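PDB 7CDY: glucose dehydrogenase from Serratia sp. FS14, which belongs to the glucose/sorbosone dehydrogenase family of beta-propeller proteins and carries a bound calcium ion. Local coordinates for residues H259-S264 against V306-L311; N199-A204 against W281-F286. One frame throughout, in Å; residues are numbered along the deposited sequence.

Interaction 1: H259-S264 against V306-L311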
ATOM      1  N   HIS A 259      14.523   0.006  -8.852  1.00 12.04           N
ATOM      2  CA  HIS A 259      14.675   1.408  -9.174  1.00 12.02           C
ATOM      3  C   HIS A 259      14.665   2.166  -7.859  1.00 11.78           C
ATOM      4  O   HIS A 259      13.996   1.758  -6.905  1.00 11.98           O
ATOM      5  CB  HIS A 259      13.501   1.854 -10.049  1.00 12.89           C
ATOM      6  CG  HIS A 259      13.766   3.093 -10.832  1.00 14.35           C
ATOM      7  ND1 HIS A 259      14.576   3.108 -11.946  1.00 19.06           N
ATOM      8  CD2 HIS A 259      13.343   4.365 -10.649  1.00 16.04           C
ATOM      9  CE1 HIS A 259      14.632   4.340 -12.422  1.00 18.73           C
ATOM     10  NE2 HIS A 259      13.890   5.120 -11.657  1.00 22.34           N
ATOM     11  N   TYR A 260      15.413   3.261  -7.799  1.00 12.04           N
ATOM     12  CA  TYR A 260      15.484   4.033  -6.567  1.00 11.49           C
ATOM     13  C   TYR A 260      15.553   5.518  -6.881  1.00 11.55           C
ATOM     14  O   TYR A 260      15.901   5.924  -7.992  1.00 13.29           O
ATOM     15  CB  TYR A 260      16.665   3.607  -5.676  1.00 13.22           C
ATOM     16  CG  TYR A 260      18.018   3.684  -6.350  1.00 11.21           C
ATOM     17  CD1 TYR A 260      18.770   4.857  -6.335  1.00 12.67           C
ATOM     18  CD2 TYR A 260      18.536   2.584  -7.017  1.00 14.07           C
ATOM     19  CE1 TYR A 260      19.997   4.919  -6.957  1.00 14.39           C
ATOM     20  CE2 TYR A 260      19.767   2.638  -7.637  1.00 15.49           C
ATOM     21  CZ  TYR A 260      20.486   3.806  -7.611  1.00 15.52           C
ATOM     22  OH  TYR A 260      21.711   3.862  -8.236  1.00 19.74           O
ATOM     23  N   TRP A 261      15.231   6.325  -5.874  1.00  9.38           N
ATOM     24  CA  TRP A 261      15.227   7.779  -5.985  1.00  9.38           C
ATOM     25  C   TRP A 261      16.103   8.338  -4.876  1.00 10.06           C
ATOM     26  O   TRP A 261      15.717   8.322  -3.702  1.00 10.92           O
ATOM     27  CB  TRP A 261      13.810   8.317  -5.820  1.00 10.60           C
ATOM     28  CG  TRP A 261      12.867   8.095  -6.960  1.00 11.00           C
ATOM     29  CD1 TRP A 261      12.488   9.015  -7.900  1.00 12.91           C
ATOM     30  CD2 TRP A 261      12.138   6.894  -7.256  1.00 11.01           C
ATOM     31  NE1 TRP A 261      11.584   8.457  -8.764  1.00 12.26           N
ATOM     32  CE2 TRP A 261      11.348   7.159  -8.392  1.00 12.10           C
ATOM     33  CE3 TRP A 261      12.067   5.624  -6.670  1.00 11.78           C
ATOM     34  CZ2 TRP A 261      10.508   6.198  -8.956  1.00 13.39           C
ATOM     35  CZ3 TRP A 261      11.235   4.669  -7.242  1.00 13.20           C
ATOM     36  CH2 TRP A 261      10.467   4.965  -8.368  1.00 13.98           C
ATOM     37  N   ARG A 262      17.268   8.872  -5.245  1.00 10.13           N
ATOM     38  CA  ARG A 262      18.136   9.464  -4.234  1.00 10.51           C
ATOM     39  C   ARG A 262      17.488  10.663  -3.552  1.00 10.76           C
ATOM     40  O   ARG A 262      17.708  10.892  -2.358  1.00 12.81           O
ATOM     41  CB  ARG A 262      19.489   9.825  -4.844  1.00 11.69           C
ATOM     42  CG  ARG A 262      20.317   8.594  -5.148  1.00 11.21           C
ATOM     43  CD  ARG A 262      21.658   8.981  -5.773  1.00 12.84           C
ATOM     44  NE  ARG A 262      22.509   7.823  -6.031  1.00 12.73           N
ATOM     45  CZ  ARG A 262      23.237   7.221  -5.096  1.00 12.85           C
ATOM     46  NH1 ARG A 262      23.991   6.183  -5.423  1.00 14.68           N
ATOM     47  NH2 ARG A 262      23.212   7.657  -3.841  1.00 13.89           N
ATOM     48  N   VAL A 263      16.659  11.418  -4.267  1.00  9.88           N
ATOM     49  CA  VAL A 263      15.824  12.447  -3.662  1.00 10.70           C
ATOM     50  C   VAL A 263      14.403  11.895  -3.604  1.00 10.59           C
ATOM     51  O   VAL A 263      13.829  11.537  -4.639  1.00 11.10           O
ATOM     52  CB  VAL A 263      15.895  13.768  -4.449  1.00 10.11           C
ATOM     53  CG1 VAL A 263      15.052  14.846  -3.764  1.00 12.63           C
ATOM     54  CG2 VAL A 263      17.360  14.229  -4.594  1.00 11.71           C
ATOM     55  N   SER A 264      13.859  11.775  -2.399  1.00 10.68           N
ATOM     56  CA  SER A 264      12.580  11.065  -2.212  1.00 10.79           C
ATOM     57  C   SER A 264      11.382  11.845  -2.730  1.00 10.32           C
ATOM     58  O   SER A 264      11.113  12.945  -2.240  1.00 11.51           O
ATOM     59  CB  SER A 264      12.339  10.778  -0.746  1.00 11.56           C
ATOM     60  OG  SER A 264      13.307   9.894  -0.223  1.00 12.29           O
ATOM     61  N   VAL A 306      12.523   1.868 -18.030  1.00 14.94           N
ATOM     62  CA  VAL A 306      13.255   2.518 -19.117  1.00 16.09           C
ATOM     63  C   VAL A 306      13.044   4.023 -19.204  1.00 18.13           C
ATOM     64  O   VAL A 306      13.801   4.691 -19.931  1.00 18.49           O
ATOM     65  CB  VAL A 306      13.000   1.850 -20.485  1.00 20.28           C
ATOM     66  CG1 VAL A 306      13.366   0.375 -20.432  1.00 21.89           C
ATOM     67  CG2 VAL A 306      11.566   2.038 -20.903  1.00 20.82           C
ATOM     68  N   ALA A 307      12.046   4.582 -18.523  1.00 14.32           N
ATOM     69  CA  ALA A 307      11.863   6.025 -18.516  1.00 14.69           C
ATOM     70  C   ALA A 307      11.001   6.398 -17.321  1.00 14.28           C
ATOM     71  O   ALA A 307      10.180   5.596 -16.857  1.00 13.19           O
ATOM     72  CB  ALA A 307      11.202   6.517 -19.806  1.00 16.09           C
ATOM     73  N   GLU A 308      11.206   7.621 -16.826  1.00 14.17           N
ATOM     74  CA  GLU A 308      10.434   8.191 -15.726  1.00 14.63           C
ATOM     75  C   GLU A 308       9.860   9.531 -16.172  1.00 12.62           C
ATOM     76  O   GLU A 308      10.616  10.442 -16.541  1.00 13.26           O
ATOM     77  CB  GLU A 308      11.294   8.374 -14.468  1.00 13.46           C
ATOM     78  CG  GLU A 308      10.559   9.128 -13.368  1.00 11.62           C
ATOM     79  CD  GLU A 308      11.370   9.292 -12.094  1.00 15.22           C
ATOM     80  OE1 GLU A 308      10.859   9.952 -11.163  1.00 16.70           O
ATOM     81  OE2 GLU A 308      12.511   8.796 -12.025  1.00 20.05           O
ATOM     82  N   GLU A 309       8.539   9.661 -16.112  1.00 12.93           N
ATOM     83  CA  GLU A 309       7.820  10.882 -16.443  1.00 13.19           C
ATOM     84  C   GLU A 309       7.129  11.404 -15.192  1.00 12.12           C
ATOM     85  O   GLU A 309       6.795  10.632 -14.285  1.00 13.26           O
ATOM     86  CB  GLU A 309       6.749  10.637 -17.543  1.00 17.19           C
ATOM     87  CG  GLU A 309       5.875  11.864 -17.896  1.00 22.09           C
ATOM     88  CD  GLU A 309       4.756  11.590 -18.906  1.00 28.78           C
ATOM     89  OE1 GLU A 309       4.466  10.415 -19.204  1.00 33.55           O
ATOM     90  OE2 GLU A 309       4.157  12.569 -19.406  1.00 29.67           O
ATOM     91  N   ARG A 310       6.912  12.716 -15.145  1.00 12.47           N
ATOM     92  CA  ARG A 310       6.215  13.379 -14.050  1.00 13.25           C
ATOM     93  C   ARG A 310       4.968  14.062 -14.593  1.00 11.61           C
ATOM     94  O   ARG A 310       5.037  14.783 -15.598  1.00 14.32           O
ATOM     95  CB  ARG A 310       7.120  14.425 -13.379  1.00 13.86           C
ATOM     96  CG  ARG A 310       8.389  13.873 -12.738  1.00 13.50           C
ATOM     97  CD  ARG A 310       8.074  12.762 -11.740  1.00 13.87           C
ATOM     98  NE  ARG A 310       9.240  12.321 -10.980  1.00 16.05           N
ATOM     99  CZ  ARG A 310       9.671  12.918  -9.876  1.00 16.12           C
ATOM    100  NH1 ARG A 310       9.040  13.993  -9.417  1.00 18.61           N
ATOM    101  NH2 ARG A 310      10.730  12.436  -9.235  1.00 17.22           N
ATOM    102  N   LEU A 311       3.840  13.865 -13.911  1.00 11.64           N
ATOM    103  CA  LEU A 311       2.554  14.447 -14.266  1.00 10.79           C
ATOM    104  C   LEU A 311       1.983  15.157 -13.047  1.00 12.38           C
ATOM    105  O   LEU A 311       2.315  14.829 -11.907  1.00 11.60           O
ATOM    106  CB  LEU A 311       1.546  13.369 -14.734  1.00 15.57           C
ATOM    107  CG  LEU A 311       1.928  12.484 -15.925  1.00 18.75           C
ATOM    108  CD1 LEU A 311       2.846  11.341 -15.503  1.00 23.56           C
ATOM    109  CD2 LEU A 311       0.670  11.915 -16.562  1.00 28.74           C
TER
HETATM  110  O   HOH W   1      14.469   7.393 -10.222  1.00 23.86           O
HETATM  111  O   HOH W   2      14.214   7.337 -13.410  1.00 24.85           O
HETATM  112  O   HOH W   3      12.905  12.880  -6.887  1.00 13.48           O

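Interaction 2: N199-A204 against W281-F286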
ATOM      1  N   ASN A 199       1.808  -7.257 -10.961  1.00 12.04           N
ATOM      2  CA  ASN A 199       2.112  -6.973 -12.359  1.00 13.24           C
ATOM      3  C   ASN A 199       1.183  -7.816 -13.229  1.00 14.03           C
ATOM      4  O   ASN A 199       1.220  -9.054 -13.148  1.00 15.40           O
ATOM      5  CB  ASN A 199       3.584  -7.297 -12.622  1.00 12.92           C
ATOM      6  CG  ASN A 199       4.022  -6.969 -14.046  1.00 14.05           C
ATOM      7  OD1 ASN A 199       3.378  -7.384 -15.016  1.00 15.69           O
ATOM      8  ND2 ASN A 199       5.114  -6.230 -14.181  1.00 14.21           N
ATOM      9  N   PRO A 200       0.326  -7.202 -14.052  1.00 13.97           N
ATOM     10  CA  PRO A 200      -0.686  -7.975 -14.790  1.00 16.71           C
ATOM     11  C   PRO A 200      -0.114  -8.807 -15.918  1.00 18.28           C
ATOM     12  O   PRO A 200      -0.814  -9.690 -16.431  1.00 25.02           O
ATOM     13  CB  PRO A 200      -1.632  -6.892 -15.323  1.00 19.42           C
ATOM     14  CG  PRO A 200      -0.775  -5.676 -15.445  1.00 16.38           C
ATOM     15  CD  PRO A 200       0.209  -5.756 -14.298  1.00 15.13           C
ATOM     16  N   TRP A 201       1.128  -8.566 -16.311  1.00 16.08           N
ATOM     17  CA  TRP A 201       1.761  -9.302 -17.394  1.00 18.52           C
ATOM     18  C   TRP A 201       2.623 -10.453 -16.905  1.00 22.91           C
ATOM     19  O   TRP A 201       2.600 -11.531 -17.508  1.00 24.00           O
ATOM     20  CB  TRP A 201       2.559  -8.335 -18.277  1.00 19.87           C
ATOM     21  CG  TRP A 201       1.681  -7.194 -18.706  1.00 19.92           C
ATOM     22  CD1 TRP A 201       0.652  -7.252 -19.603  1.00 20.79           C
ATOM     23  CD2 TRP A 201       1.704  -5.847 -18.210  1.00 19.53           C
ATOM     24  NE1 TRP A 201       0.049  -6.024 -19.716  1.00 22.66           N
ATOM     25  CE2 TRP A 201       0.674  -5.143 -18.871  1.00 21.07           C
ATOM     26  CE3 TRP A 201       2.507  -5.163 -17.290  1.00 18.02           C
ATOM     27  CZ2 TRP A 201       0.421  -3.791 -18.636  1.00 19.52           C
ATOM     28  CZ3 TRP A 201       2.250  -3.821 -17.053  1.00 19.65           C
ATOM     29  CH2 TRP A 201       1.212  -3.153 -17.721  1.00 19.33           C
ATOM     30  N   SER A 202       3.356 -10.269 -15.800  1.00 18.68           N
ATOM     31  CA  SER A 202       4.234 -11.320 -15.295  1.00 17.34           C
ATOM     32  C   SER A 202       3.615 -12.126 -14.164  1.00 16.63           C
ATOM     33  O   SER A 202       4.084 -13.237 -13.889  1.00 19.14           O
ATOM     34  CB  SER A 202       5.520 -10.732 -14.714  1.00 19.11           C
ATOM     35  OG  SER A 202       5.224  -9.908 -13.590  1.00 15.66           O
ATOM     36  N   GLY A 203       2.625 -11.580 -13.466  1.00 15.08           N
ATOM     37  CA  GLY A 203       2.086 -12.247 -12.303  1.00 16.20           C
ATOM     38  C   GLY A 203       2.888 -12.070 -11.037  1.00 14.09           C
ATOM     39  O   GLY A 203       2.553 -12.685 -10.020  1.00 16.55           O
ATOM     40  N   ALA A 204       3.921 -11.234 -11.055  1.00 13.49           N
ATOM     41  CA  ALA A 204       4.730 -10.989  -9.869  1.00 11.65           C
ATOM     42  C   ALA A 204       4.191  -9.809  -9.071  1.00 10.76           C
ATOM     43  O   ALA A 204       3.759  -8.800  -9.638  1.00 12.69           O
ATOM     44  CB  ALA A 204       6.174 -10.690 -10.266  1.00 13.65           C
ATOM     45  N   TRP A 281      -0.335   4.586 -22.517  1.00 19.77           N
ATOM     46  CA  TRP A 281      -0.050   4.307 -21.119  1.00 17.05           C
ATOM     47  C   TRP A 281       0.123   2.824 -20.830  1.00 17.91           C
ATOM     48  O   TRP A 281       0.520   2.474 -19.714  1.00 18.10           O
ATOM     49  CB  TRP A 281      -1.170   4.863 -20.237  1.00 16.69           C
ATOM     50  CG  TRP A 281      -1.054   6.323 -19.933  1.00 16.35           C
ATOM     51  CD1 TRP A 281      -0.076   7.180 -20.345  1.00 20.11           C
ATOM     52  CD2 TRP A 281      -1.951   7.092 -19.126  1.00 17.15           C
ATOM     53  NE1 TRP A 281      -0.311   8.440 -19.844  1.00 20.63           N
ATOM     54  CE2 TRP A 281      -1.458   8.412 -19.095  1.00 17.29           C
ATOM     55  CE3 TRP A 281      -3.126   6.794 -18.429  1.00 18.30           C
ATOM     56  CZ2 TRP A 281      -2.099   9.430 -18.387  1.00 19.03           C
ATOM     57  CZ3 TRP A 281      -3.759   7.806 -17.731  1.00 18.00           C
ATOM     58  CH2 TRP A 281      -3.245   9.104 -17.716  1.00 19.44           C
ATOM     59  N   ARG A 282      -0.172   1.948 -21.789  1.00 19.18           N
ATOM     60  CA  ARG A 282      -0.024   0.521 -21.544  1.00 17.88           C
ATOM     61  C   ARG A 282       1.435   0.194 -21.255  1.00 16.90           C
ATOM     62  O   ARG A 282       2.349   0.796 -21.825  1.00 18.62           O
ATOM     63  CB  ARG A 282      -0.536  -0.284 -22.742  1.00 19.85           C
ATOM     64  CG  ARG A 282      -2.045  -0.145 -22.956  1.00 21.34           C
ATOM     65  CD  ARG A 282      -2.557  -1.015 -24.109  1.00 22.92           C
ATOM     66  NE  ARG A 282      -2.019  -2.370 -24.066  1.00 23.45           N
ATOM     67  CZ  ARG A 282      -2.429  -3.313 -23.224  1.00 22.33           C
ATOM     68  NH1 ARG A 282      -3.394  -3.054 -22.354  1.00 23.75           N
ATOM     69  NH2 ARG A 282      -1.871  -4.518 -23.254  1.00 29.90           N
ATOM     70  N   HIS A 283       1.646  -0.738 -20.325  1.00 15.08           N
ATOM     71  CA  HIS A 283       2.980  -1.139 -19.883  1.00 16.12           C
ATOM     72  C   HIS A 283       3.699  -0.039 -19.100  1.00 16.54           C
ATOM     73  O   HIS A 283       4.927  -0.006 -19.046  1.00 17.25           O
ATOM     74  CB  HIS A 283       3.830  -1.717 -21.022  1.00 18.63           C
ATOM     75  CG  HIS A 283       3.238  -2.957 -21.619  1.00 20.47           C
ATOM     76  ND1 HIS A 283       3.259  -4.175 -20.973  1.00 22.10           N
ATOM     77  CD2 HIS A 283       2.567  -3.155 -22.778  1.00 24.20           C
ATOM     78  CE1 HIS A 283       2.646  -5.075 -21.721  1.00 26.28           C
ATOM     79  NE2 HIS A 283       2.219  -4.483 -22.821  1.00 25.39           N
ATOM     80  N   SER A 284       2.932   0.852 -18.481  1.00 13.30           N
ATOM     81  CA  SER A 284       3.453   1.837 -17.547  1.00 14.38           C
ATOM     82  C   SER A 284       3.000   1.498 -16.132  1.00 12.02           C
ATOM     83  O   SER A 284       1.961   0.860 -15.926  1.00 13.69           O
ATOM     84  CB  SER A 284       2.989   3.252 -17.912  1.00 16.71           C
ATOM     85  OG  SER A 284       3.696   3.749 -19.039  1.00 21.17           O
ATOM     86  N   LEU A 285       3.792   1.955 -15.162  1.00 13.11           N
ATOM     87  CA  LEU A 285       3.506   1.823 -13.740  1.00 11.78           C
ATOM     88  C   LEU A 285       3.376   3.230 -13.177  1.00 11.25           C
ATOM     89  O   LEU A 285       4.284   4.052 -13.336  1.00 11.07           O
ATOM     90  CB  LEU A 285       4.649   1.077 -13.051  1.00 13.14           C
ATOM     91  CG  LEU A 285       4.613   1.020 -11.526  1.00 11.50           C
ATOM     92  CD1 LEU A 285       3.335   0.333 -11.074  1.00 14.63           C
ATOM     93  CD2 LEU A 285       5.842   0.300 -10.984  1.00 15.97           C
ATOM     94  N   PHE A 286       2.245   3.518 -12.556  1.00  9.79           N
ATOM     95  CA  PHE A 286       1.980   4.836 -11.999  1.00  8.91           C
ATOM     96  C   PHE A 286       2.118   4.803 -10.480  1.00  9.02           C
ATOM     97  O   PHE A 286       1.622   3.880  -9.820  1.00 10.61           O
ATOM     98  CB  PHE A 286       0.567   5.278 -12.379  1.00 12.61           C
ATOM     99  CG  PHE A 286       0.420   5.635 -13.825  1.00 11.20           C
ATOM    100  CD1 PHE A 286       0.099   4.673 -14.776  1.00 12.44           C
ATOM    101  CD2 PHE A 286       0.621   6.934 -14.243  1.00 10.88           C
ATOM    102  CE1 PHE A 286      -0.032   5.011 -16.114  1.00 16.03           C
ATOM    103  CE2 PHE A 286       0.482   7.287 -15.573  1.00 14.70           C
ATOM    104  CZ  PHE A 286       0.155   6.315 -16.511  1.00 17.14           C
TER
HETATM  105  O   HOH W   4      -1.982  -7.281 -22.099  1.00 37.15           O

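Interaction 1: H259-S264 against V306-L311
Trp261 presents the N-H edge of its indole to the carboxylate of Glu308, and the two flat groups stand 75° apart. Trp261 NE1 donates to Glu308 OE1 at 2.9 Å, nearly straight at 164°; the oxygen lies in the ring plane, but the N-H reaches it from above the carboxylate plane. With CG anti to the backbone N (chi1 173°) and the rest of its chain extended, Glu308 spans the gap from its own strand. Strands 259-261 and 304-311 are edge strands of two neighbouring four-stranded antiparallel sheets, blades of a beta-propeller; the axes of 259-261 and 306-311 come no closer than 10.9 Å, so side chains and water make the join. Arg310 bends back at chi2 and grips Glu308 OE1 as well, side-on, NE at 2.9 Å and NH2 at 3.1 Å, a salt bridge that leaves this oxygen with three donors and probably stabilises its negative charge. Arg310 NH1 turns to Gln292. The other oxygen, Glu308 OE2, is 3.9 Å from His259 NE2, near the plane of the imidazole, and two waters bridge these atoms; one of them, bound only weakly by His259 NE2, also donates to Tyr260 O. His259 CD2 lies over one face of the Trp261 indole, toward its rim. A third water links Arg310 NH2 to Val263 O.

Interaction 2: N199-A204 against W281-F286
Trp201 and His283 both hold CG anti to their own carbonyl carbon (chi1 -53° and -62°), and these torsions bring the imidazole over one face of the indole. The His283 ring and the five-membered ring of Trp201 have centroids 4.2 Å apart and planes inclined at 34°, an oblique pairing. The ND1-CE1 side of the imidazole does the touching: His283 CE1 is 3.4 Å from Trp201 NE1, and His283 ND1 lies over the centre of the indole, 3.5 Å from Trp201 CE2. Further along the same indole, Trp201 CH2 reaches the backbone, 3.4 Å from His283 CA. Pro200 CG covers the opposite face, sandwiching the indole between proline and histidine. The contact joins two loops of adjacent blades of the beta-propeller. One connects strands 192-198 and 205-210; the other is a type II turn from Trp281 to Ser284 leading into strand 284-289, with His283 at its third position and a positive phi. In the first loop Asn199 OD1 accepts from Trp201 N at 2.9 Å, in the carbonyl plane, and from Ser202 N at 3.0 Å, above it. This Asx turn and Asx motif fix the backbone from which the indole projects, and an ST turn from Ser202 OG to Ala204 N follows. At the indole edge, a water in the ring plane accepts a weak bond from Trp201 NE1 and a 3.0 Å bond from Arg282 NH2. Asp274 offers a second link, salt-bridged to Arg282 and weakly bonded to Trp201 NE1, and Arg282 NH1 also bonds to Gly275 O.

Overall arrangement
From the N terminus, the chain first passes 199-204, the loop between strands 192-198 and 205-210, then completes that sheet with strand 259-261. It next enters the following four-stranded sheet, reaching 281-286, a turn that runs into the start of strand 284-289, and finally 306-311 on its outermost strand. Interaction 2 therefore closes a loop with 76 residues between its segments, and interaction 1 one with 41. The two cross, because their segments alternate along the sequence. Both tie the same two adjacent blades together, at places whose centres are about 17 Å apart. They also meet within the later blade, where Leu311 CD2 packs 4.1 Å from Trp281 CZ2.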